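Local structure of mannitol dehydrogenase (Pseudomonas fluorescens, 1LJ8) at residues E320-P325 against D360-Q365; V328-A333 against T483-L488; T238-Q243 against A366-L371; G310-Y315 against V407-L412. The protein binds NAD and, as a long-chain dehydrogenase of the mannitol dehydrogenase family, probably catalyses the NAD-dependent interconversion of mannitol and fructose. All coordinates share one frame; numbering follows the deposited sequence.

Contact 1. Residues E320-P325 against D360-Q365; sequences ETMNDP and DRFSNQ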
# COMPACT_ATOMS: atom_id res chain seq x y z
N GLU A 320 -15.18 -6.80 -12.03
CA GLU A 320 -15.42 -7.72 -13.15
C GLU A 320 -15.08 -9.13 -12.73
O GLU A 320 -15.79 -10.06 -13.09
CB GLU A 320 -14.57 -7.36 -14.35
CG GLU A 320 -15.08 -6.07 -14.97
CD GLU A 320 -14.25 -5.59 -16.09
OE1 GLU A 320 -13.07 -5.95 -16.21
OE2 GLU A 320 -14.79 -4.78 -16.88
N THR A 321 -13.99 -9.30 -11.98
CA THR A 321 -13.66 -10.65 -11.51
C THR A 321 -14.74 -11.11 -10.54
O THR A 321 -15.06 -12.30 -10.49
CB THR A 321 -12.29 -10.74 -10.77
OG1 THR A 321 -12.35 -10.05 -9.49
CG2 THR A 321 -11.17 -10.18 -11.67
N MSE A 322 -15.35 -10.20 -9.78
CA MSE A 322 -16.37 -10.61 -8.85
C MSE A 322 -17.68 -10.94 -9.57
O MSE A 322 -18.56 -11.54 -8.93
CB MSE A 322 -16.64 -9.53 -7.78
CG MSE A 322 -15.46 -9.30 -6.85
SE MSE A 322 -15.02 -10.89 -5.72
CE MSE A 322 -13.79 -11.56 -6.80
N ASN A 323 -17.79 -10.55 -10.84
CA ASN A 323 -19.00 -10.89 -11.62
C ASN A 323 -18.79 -12.25 -12.33
O ASN A 323 -19.67 -12.72 -13.05
CB ASN A 323 -19.35 -9.80 -12.65
CG ASN A 323 -19.80 -8.49 -11.97
OD1 ASN A 323 -20.29 -8.51 -10.84
ND2 ASN A 323 -19.64 -7.36 -12.65
N ASP A 324 -17.62 -12.86 -12.10
CA ASP A 324 -17.32 -14.19 -12.66
C ASP A 324 -17.42 -15.19 -11.49
O ASP A 324 -16.56 -15.22 -10.59
CB ASP A 324 -15.90 -14.20 -13.26
CG ASP A 324 -15.61 -15.50 -14.02
OD1 ASP A 324 -16.04 -16.57 -13.54
OD2 ASP A 324 -14.95 -15.45 -15.08
N PRO A 325 -18.46 -16.04 -11.49
CA PRO A 325 -18.56 -16.96 -10.37
C PRO A 325 -17.40 -17.90 -10.13
O PRO A 325 -17.23 -18.36 -9.01
CB PRO A 325 -19.88 -17.73 -10.63
CG PRO A 325 -20.65 -16.83 -11.58
CD PRO A 325 -19.57 -16.23 -12.45
N ASP A 360 -18.06 -8.53 -0.58
CA ASP A 360 -18.97 -7.39 -0.82
C ASP A 360 -18.19 -6.16 -1.32
O ASP A 360 -18.58 -5.49 -2.28
CB ASP A 360 -19.70 -6.95 0.44
CG ASP A 360 -20.67 -8.02 1.01
OD1 ASP A 360 -21.13 -8.90 0.24
OD2 ASP A 360 -20.96 -7.97 2.23
N ARG A 361 -17.09 -5.84 -0.63
CA ARG A 361 -16.29 -4.66 -1.03
C ARG A 361 -15.63 -4.83 -2.40
O ARG A 361 -15.59 -3.88 -3.21
CB ARG A 361 -15.25 -4.35 0.06
CG ARG A 361 -15.90 -3.79 1.33
CD ARG A 361 -14.91 -3.82 2.51
NE ARG A 361 -13.69 -3.07 2.15
CZ ARG A 361 -12.50 -3.23 2.76
NH1 ARG A 361 -12.37 -4.10 3.77
NH2 ARG A 361 -11.44 -2.53 2.35
N PHE A 362 -15.14 -6.02 -2.71
CA PHE A 362 -14.55 -6.20 -4.03
C PHE A 362 -15.63 -6.19 -5.14
O PHE A 362 -15.31 -5.98 -6.29
CB PHE A 362 -13.82 -7.55 -4.16
CG PHE A 362 -12.50 -7.63 -3.43
CD1 PHE A 362 -11.73 -8.79 -3.56
CD2 PHE A 362 -12.05 -6.62 -2.60
CE1 PHE A 362 -10.52 -8.93 -2.86
CE2 PHE A 362 -10.84 -6.74 -1.88
CZ PHE A 362 -10.08 -7.90 -2.02
N SER A 363 -16.89 -6.45 -4.77
CA SER A 363 -18.00 -6.48 -5.73
C SER A 363 -18.55 -5.09 -6.02
O SER A 363 -19.43 -4.93 -6.90
CB SER A 363 -19.13 -7.40 -5.20
OG SER A 363 -18.63 -8.73 -5.00
N ASN A 364 -18.03 -4.09 -5.31
CA ASN A 364 -18.43 -2.67 -5.52
C ASN A 364 -18.20 -2.32 -7.01
O ASN A 364 -17.08 -2.25 -7.52
CB ASN A 364 -17.56 -1.81 -4.58
CG ASN A 364 -17.80 -0.31 -4.73
OD1 ASN A 364 -18.43 0.16 -5.67
ND2 ASN A 364 -17.26 0.44 -3.77
N GLN A 365 -19.28 -2.11 -7.75
CA GLN A 365 -19.10 -1.84 -9.18
C GLN A 365 -18.76 -0.39 -9.46
O GLN A 365 -18.04 -0.09 -10.42
CB GLN A 365 -20.38 -2.18 -9.97
CG GLN A 365 -21.02 -3.51 -9.56
CD GLN A 365 -20.42 -4.72 -10.26
OE1 GLN A 365 -20.34 -4.76 -11.49
NE2 GLN A 365 -20.00 -5.73 -9.48
O HOH W 1 -19.88 -11.00 -6.50
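Gln365 NE2 donates two hydrogen bonds, one to Asn323 OD1 across the contact at 3.1 Å and one to Ser363 O within its own segment at 2.8 Å. The amide of Gln365 also accepts. Asn323 ND2 reaches Gln365 OE1 at 2.9 Å in a nearly straight bond (177°), in the carbonyl plane and on a lone pair. The two side chains come from opposite directions with amide planes 27° apart, so they pair almost flat. The return bond to Asn323 OD1 is more bent, and its donor is tilted from the carbonyl plane. A leucine in place of Gln365 would probably leave both Asn323 amide ends without their mate and Ser363 O without this donor.

Met322, present as selenomethionine, makes the apolar half of the contact, against Phe362. Its CG lies 3.6 Å from Phe362 CB and 3.4 Å from Phe362 O. The chain bends at chi2 (-65°), which brings SE to the edge of the Phe362 ring, near its plane. Met322 CB also touches Ser363 OG at 3.5 Å. That hydroxyl is bonded to Val359 O, and a water donates to both Ser363 OG and Met322 O. Leu306 touches both apolar side chains. The reciprocal pair fixes both amides in rotation, because each offers its donor and its acceptor, while Met322 and Phe362 shut away apolar surface.

Contact 2. Residues V328-A333 against T483-L488; sequences VAYMRA and TTLKHL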
# COMPACT_ATOMS: atom_id res chain seq x y z
N VAL A 328 -15.05 -15.87 -7.90
CA VAL A 328 -15.57 -15.76 -6.54
C VAL A 328 -15.36 -17.06 -5.80
O VAL A 328 -14.92 -17.06 -4.65
CB VAL A 328 -17.12 -15.42 -6.55
CG1 VAL A 328 -17.65 -15.32 -5.15
CG2 VAL A 328 -17.37 -14.10 -7.31
N ALA A 329 -15.66 -18.19 -6.46
CA ALA A 329 -15.48 -19.51 -5.80
C ALA A 329 -14.01 -19.77 -5.47
O ALA A 329 -13.66 -20.31 -4.40
CB ALA A 329 -16.04 -20.61 -6.69
N TYR A 330 -13.14 -19.41 -6.40
CA TYR A 330 -11.70 -19.56 -6.16
C TYR A 330 -11.22 -18.71 -4.97
O TYR A 330 -10.50 -19.21 -4.09
CB TYR A 330 -10.94 -19.19 -7.45
CG TYR A 330 -9.42 -19.14 -7.31
CD1 TYR A 330 -8.68 -20.27 -6.97
CD2 TYR A 330 -8.74 -17.96 -7.57
CE1 TYR A 330 -7.28 -20.22 -6.89
CE2 TYR A 330 -7.35 -17.88 -7.50
CZ TYR A 330 -6.63 -19.01 -7.16
OH TYR A 330 -5.24 -18.96 -7.12
N MSE A 331 -11.62 -17.43 -4.92
CA MSE A 331 -11.25 -16.56 -3.77
C MSE A 331 -11.77 -17.15 -2.45
O MSE A 331 -11.05 -17.18 -1.43
CB MSE A 331 -11.85 -15.16 -3.95
CG MSE A 331 -11.82 -14.26 -2.67
SE MSE A 331 -12.54 -12.49 -3.23
CE MSE A 331 -12.58 -11.65 -1.46
N ARG A 332 -13.02 -17.61 -2.44
CA ARG A 332 -13.56 -18.18 -1.21
C ARG A 332 -12.79 -19.42 -0.78
O ARG A 332 -12.52 -19.62 0.41
CB ARG A 332 -15.05 -18.52 -1.37
CG ARG A 332 -15.97 -17.34 -1.45
CD ARG A 332 -17.41 -17.83 -1.29
NE ARG A 332 -18.41 -16.80 -1.57
CZ ARG A 332 -18.83 -15.87 -0.70
NH1 ARG A 332 -18.32 -15.81 0.53
NH2 ARG A 332 -19.78 -15.02 -1.07
N ALA A 333 -12.42 -20.26 -1.75
CA ALA A 333 -11.67 -21.48 -1.41
C ALA A 333 -10.28 -21.09 -0.86
O ALA A 333 -9.80 -21.65 0.12
CB ALA A 333 -11.51 -22.37 -2.64
N THR A 483 -10.87 -22.65 -17.98
CA THR A 483 -10.83 -24.11 -17.87
C THR A 483 -9.94 -24.53 -16.70
O THR A 483 -10.26 -25.45 -15.96
CB THR A 483 -10.34 -24.70 -19.20
OG1 THR A 483 -11.40 -24.55 -20.17
CG2 THR A 483 -9.99 -26.17 -19.05
N THR A 484 -8.84 -23.83 -16.49
CA THR A 484 -7.96 -24.17 -15.36
C THR A 484 -8.71 -24.03 -14.03
O THR A 484 -8.59 -24.88 -13.14
CB THR A 484 -6.72 -23.28 -15.39
OG1 THR A 484 -5.99 -23.55 -16.59
CG2 THR A 484 -5.83 -23.51 -14.18
N LEU A 485 -9.46 -22.94 -13.86
CA LEU A 485 -10.21 -22.73 -12.62
C LEU A 485 -11.28 -23.80 -12.49
O LEU A 485 -11.49 -24.30 -11.40
CB LEU A 485 -10.89 -21.34 -12.56
CG LEU A 485 -9.90 -20.20 -12.23
CD1 LEU A 485 -10.62 -18.85 -12.30
CD2 LEU A 485 -9.29 -20.40 -10.85
N LYS A 486 -11.99 -24.11 -13.57
CA LYS A 486 -13.00 -25.16 -13.45
C LYS A 486 -12.37 -26.45 -12.97
O LYS A 486 -12.88 -27.09 -12.05
CB LYS A 486 -13.68 -25.43 -14.80
CG LYS A 486 -14.59 -24.32 -15.24
CD LYS A 486 -15.05 -24.53 -16.68
CE LYS A 486 -16.23 -23.66 -17.02
NZ LYS A 486 -16.59 -23.79 -18.49
N HIS A 487 -11.24 -26.85 -13.55
CA HIS A 487 -10.64 -28.12 -13.09
C HIS A 487 -10.23 -28.04 -11.62
O HIS A 487 -10.48 -28.97 -10.84
CB HIS A 487 -9.42 -28.47 -13.96
CG HIS A 487 -9.78 -28.86 -15.38
ND1 HIS A 487 -8.85 -28.98 -16.38
CD2 HIS A 487 -10.98 -29.16 -15.94
CE1 HIS A 487 -9.45 -29.33 -17.51
NE2 HIS A 487 -10.74 -29.45 -17.26
N LEU A 488 -9.62 -26.92 -11.24
CA LEU A 488 -9.14 -26.77 -9.89
C LEU A 488 -10.23 -26.81 -8.84
O LEU A 488 -10.06 -27.43 -7.77
CB LEU A 488 -8.35 -25.45 -9.77
CG LEU A 488 -7.88 -25.05 -8.35
CD1 LEU A 488 -6.84 -26.05 -7.89
CD2 LEU A 488 -7.28 -23.63 -8.36
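Tyr330 and Leu485 mark the nearest approach of two helical segments, with Tyr330 CA and Leu485 CA 7.3 Å apart. No hydrogen bond crosses the gap. The contact is made by one aromatic ring and two leucine methyls. Leu485 CD2 sits over one face of the Tyr330 ring, 4.1 Å from its centroid and 23° off the ring normal. This is a CH-pi contact. The methyl is displaced toward the rim on the CB side, and Leu485 CD2 is 3.8 Å from Tyr330 CG. Leu488, one helical turn further on, brings its CD2 obliquely to Tyr330 CE1 at 3.7 Å. Tyr330 has CG opposite its backbone N (chi1 173°), which brings the ring toward helix 463-488, where both leucine methyls meet it. Its hydroxyl is hydrogen-bonded to Arg402 O. With an alanine here, both leucine methyls would probably face a gap and Arg402 O would lose its hydroxyl partner.

The Tyr330 side chain also touches Leu405 and Val406 of helix 401-413 and Ala305 and Leu309 of helix 289-313. Leu485 touches Leu405 and Phe327 as well. Helices 325-339 and 463-488 therefore meet here with helices 289-313 and 401-413 alongside, in the all-helical C-terminal part.

Contact 3. Residues T238-Q243 against A366-L371; sequences TAHRLQ and AIADQL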
# COMPACT_ATOMS: atom_id res chain seq x y z
N THR A 238 -8.18 9.05 -16.03
CA THR A 238 -8.90 10.14 -16.62
C THR A 238 -10.40 9.96 -16.45
O THR A 238 -11.13 10.91 -16.19
CB THR A 238 -8.57 10.25 -18.12
OG1 THR A 238 -7.19 10.56 -18.23
CG2 THR A 238 -9.39 11.33 -18.78
N ALA A 239 -10.88 8.73 -16.61
CA ALA A 239 -12.31 8.51 -16.47
C ALA A 239 -12.79 8.88 -15.06
O ALA A 239 -13.85 9.48 -14.89
CB ALA A 239 -12.63 7.04 -16.76
N HIS A 240 -12.01 8.49 -14.04
CA HIS A 240 -12.41 8.84 -12.66
C HIS A 240 -12.48 10.36 -12.51
O HIS A 240 -13.43 10.92 -11.94
CB HIS A 240 -11.40 8.22 -11.68
CG HIS A 240 -11.72 6.80 -11.31
ND1 HIS A 240 -12.87 6.48 -10.63
CD2 HIS A 240 -11.05 5.64 -11.50
CE1 HIS A 240 -12.91 5.17 -10.41
NE2 HIS A 240 -11.82 4.64 -10.93
N ARG A 241 -11.50 11.07 -13.06
CA ARG A 241 -11.49 12.53 -12.95
C ARG A 241 -12.66 13.16 -13.71
O ARG A 241 -13.31 14.09 -13.23
CB ARG A 241 -10.13 13.07 -13.48
CG ARG A 241 -10.05 14.58 -13.63
CD ARG A 241 -8.65 15.02 -14.13
NE ARG A 241 -8.32 14.64 -15.52
CZ ARG A 241 -8.84 15.18 -16.63
NH1 ARG A 241 -9.75 16.15 -16.58
NH2 ARG A 241 -8.39 14.78 -17.83
N LEU A 242 -12.94 12.64 -14.90
CA LEU A 242 -14.03 13.17 -15.68
C LEU A 242 -15.38 12.90 -15.04
O LEU A 242 -16.30 13.73 -15.14
CB LEU A 242 -14.00 12.59 -17.11
CG LEU A 242 -12.77 13.02 -17.93
CD1 LEU A 242 -12.81 12.34 -19.32
CD2 LEU A 242 -12.75 14.54 -18.12
N GLN A 243 -15.50 11.76 -14.35
CA GLN A 243 -16.78 11.42 -13.72
C GLN A 243 -17.09 12.47 -12.63
O GLN A 243 -18.24 12.89 -12.44
CB GLN A 243 -16.70 10.02 -13.10
CG GLN A 243 -17.99 9.61 -12.39
CD GLN A 243 -17.92 8.21 -11.78
OE1 GLN A 243 -16.84 7.69 -11.39
NE2 GLN A 243 -19.09 7.58 -11.66
N ALA A 366 -19.26 0.51 -8.63
CA ALA A 366 -19.05 1.94 -8.88
C ALA A 366 -17.61 2.39 -8.75
O ALA A 366 -17.19 3.29 -9.46
CB ALA A 366 -19.90 2.73 -7.93
N ILE A 367 -16.86 1.76 -7.84
CA ILE A 367 -15.47 2.17 -7.56
C ILE A 367 -14.51 1.97 -8.72
O ILE A 367 -13.55 2.73 -8.89
CB ILE A 367 -14.96 1.45 -6.26
CG1 ILE A 367 -13.66 2.08 -5.69
CG2 ILE A 367 -14.75 -0.03 -6.57
CD1 ILE A 367 -13.75 3.57 -5.38
N ALA A 368 -14.72 0.95 -9.53
CA ALA A 368 -13.86 0.71 -10.68
C ALA A 368 -12.35 0.70 -10.35
O ALA A 368 -11.53 1.44 -10.90
CB ALA A 368 -14.18 1.76 -11.79
N ASP A 369 -11.99 -0.21 -9.45
CA ASP A 369 -10.60 -0.37 -9.05
C ASP A 369 -9.87 -1.19 -10.10
O ASP A 369 -10.32 -2.26 -10.52
CB ASP A 369 -10.55 -1.04 -7.66
CG ASP A 369 -9.13 -1.07 -7.10
OD1 ASP A 369 -8.33 -0.28 -7.61
OD2 ASP A 369 -8.86 -1.87 -6.17
N GLN A 370 -8.75 -0.69 -10.55
CA GLN A 370 -8.03 -1.29 -11.66
C GLN A 370 -7.17 -2.51 -11.40
O GLN A 370 -6.34 -2.47 -10.51
CB GLN A 370 -7.13 -0.24 -12.32
CG GLN A 370 -7.85 1.07 -12.62
CD GLN A 370 -7.67 2.11 -11.50
OE1 GLN A 370 -7.12 1.83 -10.44
NE2 GLN A 370 -8.16 3.34 -11.76
N LEU A 371 -7.36 -3.57 -12.18
CA LEU A 371 -6.49 -4.71 -12.02
C LEU A 371 -5.04 -4.28 -12.32
O LEU A 371 -4.11 -4.84 -11.74
CB LEU A 371 -6.90 -5.91 -12.93
CG LEU A 371 -8.26 -6.54 -12.55
CD1 LEU A 371 -8.42 -7.84 -13.38
CD2 LEU A 371 -8.34 -6.82 -11.01
O HOH W 2 -15.80 5.15 -11.32
O HOH W 3 -19.15 5.09 -10.63
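With CG beside its backbone N (chi1 -86°), His240 sends its ring toward 366-371, and the turn about chi2 (-64°) brings the NE2-CE1 edge to the carbonyls. Ala368 has both backbone angles positive, in the left-handed region, and its O lies at the ring edge. His240 NE2 donates to Ala368 O at 3.2 Å in a fairly straight bond (168°). The oxygen lies in the ring plane, but the donor stands above the carbonyl plane. At the same edge His240 CE1 comes within 2.9 Å of Ile367 O. Ala368 CB lies to one side of the ring plane, 3.8 Å from His240 NE2. Gln370 approaches His240 CD2 with its NE2 at 3.7 Å, its amide almost perpendicular to the ring. That NE2 is hydrogen-bonded to Met235 O.

Gln243, almost one turn after His240, reaches the loop through water. One water donates to Gln243 OE1 (2.7 Å) and to Ala366 O. A second accepts from Gln243 NE2 and also donates to Ala366 O.

The contact bridges the two domains. Helix 238-248 belongs to the Rossmann domain, and the loop links helices 351-362 and 371-375 of the C-terminal domain. The side chain of Gln370 is about 8 Å from the bound NAD. Leu371 packs on helices 289-313 and 318-322.

Contact 4. Residues G310-Y315 against V407-L412; sequences GFLKGY and VAAWAL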
# COMPACT_ATOMS: atom_id res chain seq x y z
N GLY A 310 -7.15 -12.59 -13.53
CA GLY A 310 -8.14 -11.69 -14.12
C GLY A 310 -7.57 -10.93 -15.30
O GLY A 310 -8.24 -10.78 -16.32
N PHE A 311 -6.34 -10.47 -15.17
CA PHE A 311 -5.72 -9.71 -16.27
C PHE A 311 -5.55 -10.64 -17.48
O PHE A 311 -5.78 -10.25 -18.63
CB PHE A 311 -4.36 -9.17 -15.85
CG PHE A 311 -4.07 -7.80 -16.39
CD1 PHE A 311 -4.58 -6.68 -15.75
CD2 PHE A 311 -3.30 -7.64 -17.54
CE1 PHE A 311 -4.33 -5.37 -16.26
CE2 PHE A 311 -3.02 -6.34 -18.07
CZ PHE A 311 -3.55 -5.21 -17.43
N LEU A 312 -5.11 -11.87 -17.23
CA LEU A 312 -4.94 -12.86 -18.31
C LEU A 312 -6.25 -13.14 -19.00
O LEU A 312 -6.29 -13.24 -20.24
CB LEU A 312 -4.39 -14.17 -17.72
CG LEU A 312 -2.90 -14.12 -17.41
CD1 LEU A 312 -2.58 -15.35 -16.55
CD2 LEU A 312 -2.00 -14.09 -18.69
N LYS A 313 -7.32 -13.27 -18.23
CA LYS A 313 -8.64 -13.55 -18.79
C LYS A 313 -9.14 -12.36 -19.62
O LYS A 313 -10.01 -12.52 -20.50
CB LYS A 313 -9.61 -13.87 -17.67
CG LYS A 313 -11.02 -14.23 -18.12
CD LYS A 313 -11.05 -15.44 -19.10
CE LYS A 313 -12.48 -15.68 -19.61
NZ LYS A 313 -12.54 -16.87 -20.54
N GLY A 314 -8.55 -11.19 -19.39
CA GLY A 314 -8.96 -10.00 -20.13
C GLY A 314 -9.75 -9.02 -19.27
O GLY A 314 -10.14 -7.94 -19.76
N TYR A 315 -10.01 -9.34 -18.01
CA TYR A 315 -10.74 -8.39 -17.15
C TYR A 315 -9.79 -7.24 -16.84
O TYR A 315 -8.55 -7.41 -16.93
CB TYR A 315 -11.17 -9.04 -15.84
CG TYR A 315 -12.14 -10.19 -16.01
CD1 TYR A 315 -12.02 -11.34 -15.24
CD2 TYR A 315 -13.20 -10.10 -16.90
CE1 TYR A 315 -12.94 -12.39 -15.36
CE2 TYR A 315 -14.13 -11.14 -17.04
CZ TYR A 315 -13.99 -12.27 -16.27
OH TYR A 315 -14.87 -13.32 -16.46
N VAL A 407 0.96 -17.87 -8.28
CA VAL A 407 2.33 -17.69 -8.74
C VAL A 407 2.45 -18.04 -10.25
O VAL A 407 3.18 -17.37 -11.00
CB VAL A 407 3.34 -18.55 -7.89
CG1 VAL A 407 4.82 -18.28 -8.33
CG2 VAL A 407 3.19 -18.18 -6.42
N ALA A 408 1.78 -19.12 -10.66
CA ALA A 408 1.79 -19.53 -12.06
C ALA A 408 1.12 -18.41 -12.91
O ALA A 408 1.57 -18.09 -14.05
CB ALA A 408 1.00 -20.87 -12.20
N ALA A 409 0.03 -17.86 -12.38
CA ALA A 409 -0.71 -16.79 -13.11
C ALA A 409 0.22 -15.60 -13.30
O ALA A 409 0.27 -14.99 -14.38
CB ALA A 409 -1.97 -16.36 -12.31
N TRP A 410 0.94 -15.23 -12.24
CA TRP A 410 1.89 -14.10 -12.36
C TRP A 410 2.95 -14.42 -13.42
O TRP A 410 3.30 -13.55 -14.25
CB TRP A 410 2.60 -13.85 -11.01
CG TRP A 410 3.51 -12.65 -11.03
CD1 TRP A 410 3.13 -11.36 -11.35
CD2 TRP A 410 4.90 -12.58 -10.64
NE1 TRP A 410 4.21 -10.50 -11.17
CE2 TRP A 410 5.29 -11.21 -10.74
CE3 TRP A 410 5.83 -13.52 -10.22
CZ2 TRP A 410 6.60 -10.78 -10.43
CZ3 TRP A 410 7.14 -13.09 -9.91
CH2 TRP A 410 7.50 -11.72 -10.02
N ALA A 411 3.45 -15.67 -13.42
CA ALA A 411 4.49 -16.05 -14.37
C ALA A 411 4.01 -15.88 -15.81
O ALA A 411 4.74 -15.32 -16.67
CB ALA A 411 4.96 -17.53 -14.14
N LEU A 412 2.80 -16.33 -16.08
CA LEU A 412 2.27 -16.25 -17.45
C LEU A 412 1.95 -14.79 -17.77
O LEU A 412 2.22 -14.32 -18.87
CB LEU A 412 1.03 -17.12 -17.62
CG LEU A 412 0.47 -17.20 -19.07
CD1 LEU A 412 1.53 -17.69 -20.04
CD2 LEU A 412 -0.71 -18.12 -19.13
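The C-terminal end of helix 289-313 packs against helix 401-413 in the helical C-terminal domain, and Leu312 carries the contact. Its partners are Ala409 and Leu412, which lie on one side of the second helix about a turn apart. The helices come close, with Leu312 CA and Ala409 CA 7.8 Å apart. The two methyls of Leu312 divide the work. CD1 rests on the helix backbone, 3.6 Å from Ala409 O, and looser against the methyl, Leu312 CD1 to Ala409 CB being 4.4 Å. The other methyl, Leu312 CD2, meets Leu412 CG at 4.0 Å. Leu312 CG lies beside its backbone N (chi1 -77°), which turns both of its methyls toward helix 401-413, whereas Leu412 has its CG turned away from N (chi1 -175°). The two leucine side chains meet at a slant. No hydrogen bond links the segments.

One residue after Leu312, at Lys313, the first helix ends in a Schellman motif. Tyr315 N bonds to Gly310 O at 2.8 Å, and Gly314 N bonds to Phe311 O at 3.0 Å. Gly314 is the C-prime residue, with phi 108°. At these backbone angles a side chain would be jammed against the preceding carbonyl oxygen. Beyond the turn the Tyr315 ring has Lys313 CG over one face.

Helix 463-488 packs on both leucines, with Val481 touching Leu312 and Tyr473 touching Leu412. Tyr424 from a loop also touches Leu312. On another side of helix 401-413, Trp410 meets the rings of Tyr308 and Phe382.

Contacts 1, 2 and 4 lie in the helical C-terminal part, their centres 13 to 17 Å apart. Contact 3 reaches from there to helix 238-248 of the Rossmann domain, and its centre is 27 Å from that of contact 2. Along the chain 238-243 comes first. Helices 289-313, 318-322, 325-339 and 351-362 then supply contacts 4, 1, 2 and 1 in turn, and 366-371 follows 360-365 directly. Segments 407-412 and 483-488 come last and return to pack on earlier helices. Met322 and Phe362 touch Met331 of contact 2. Leu371 of contact 3 packs on Thr321 of contact 1 and Phe311 of contact 4. Continuous packing thus runs from the domain junction near NAD into the helical part.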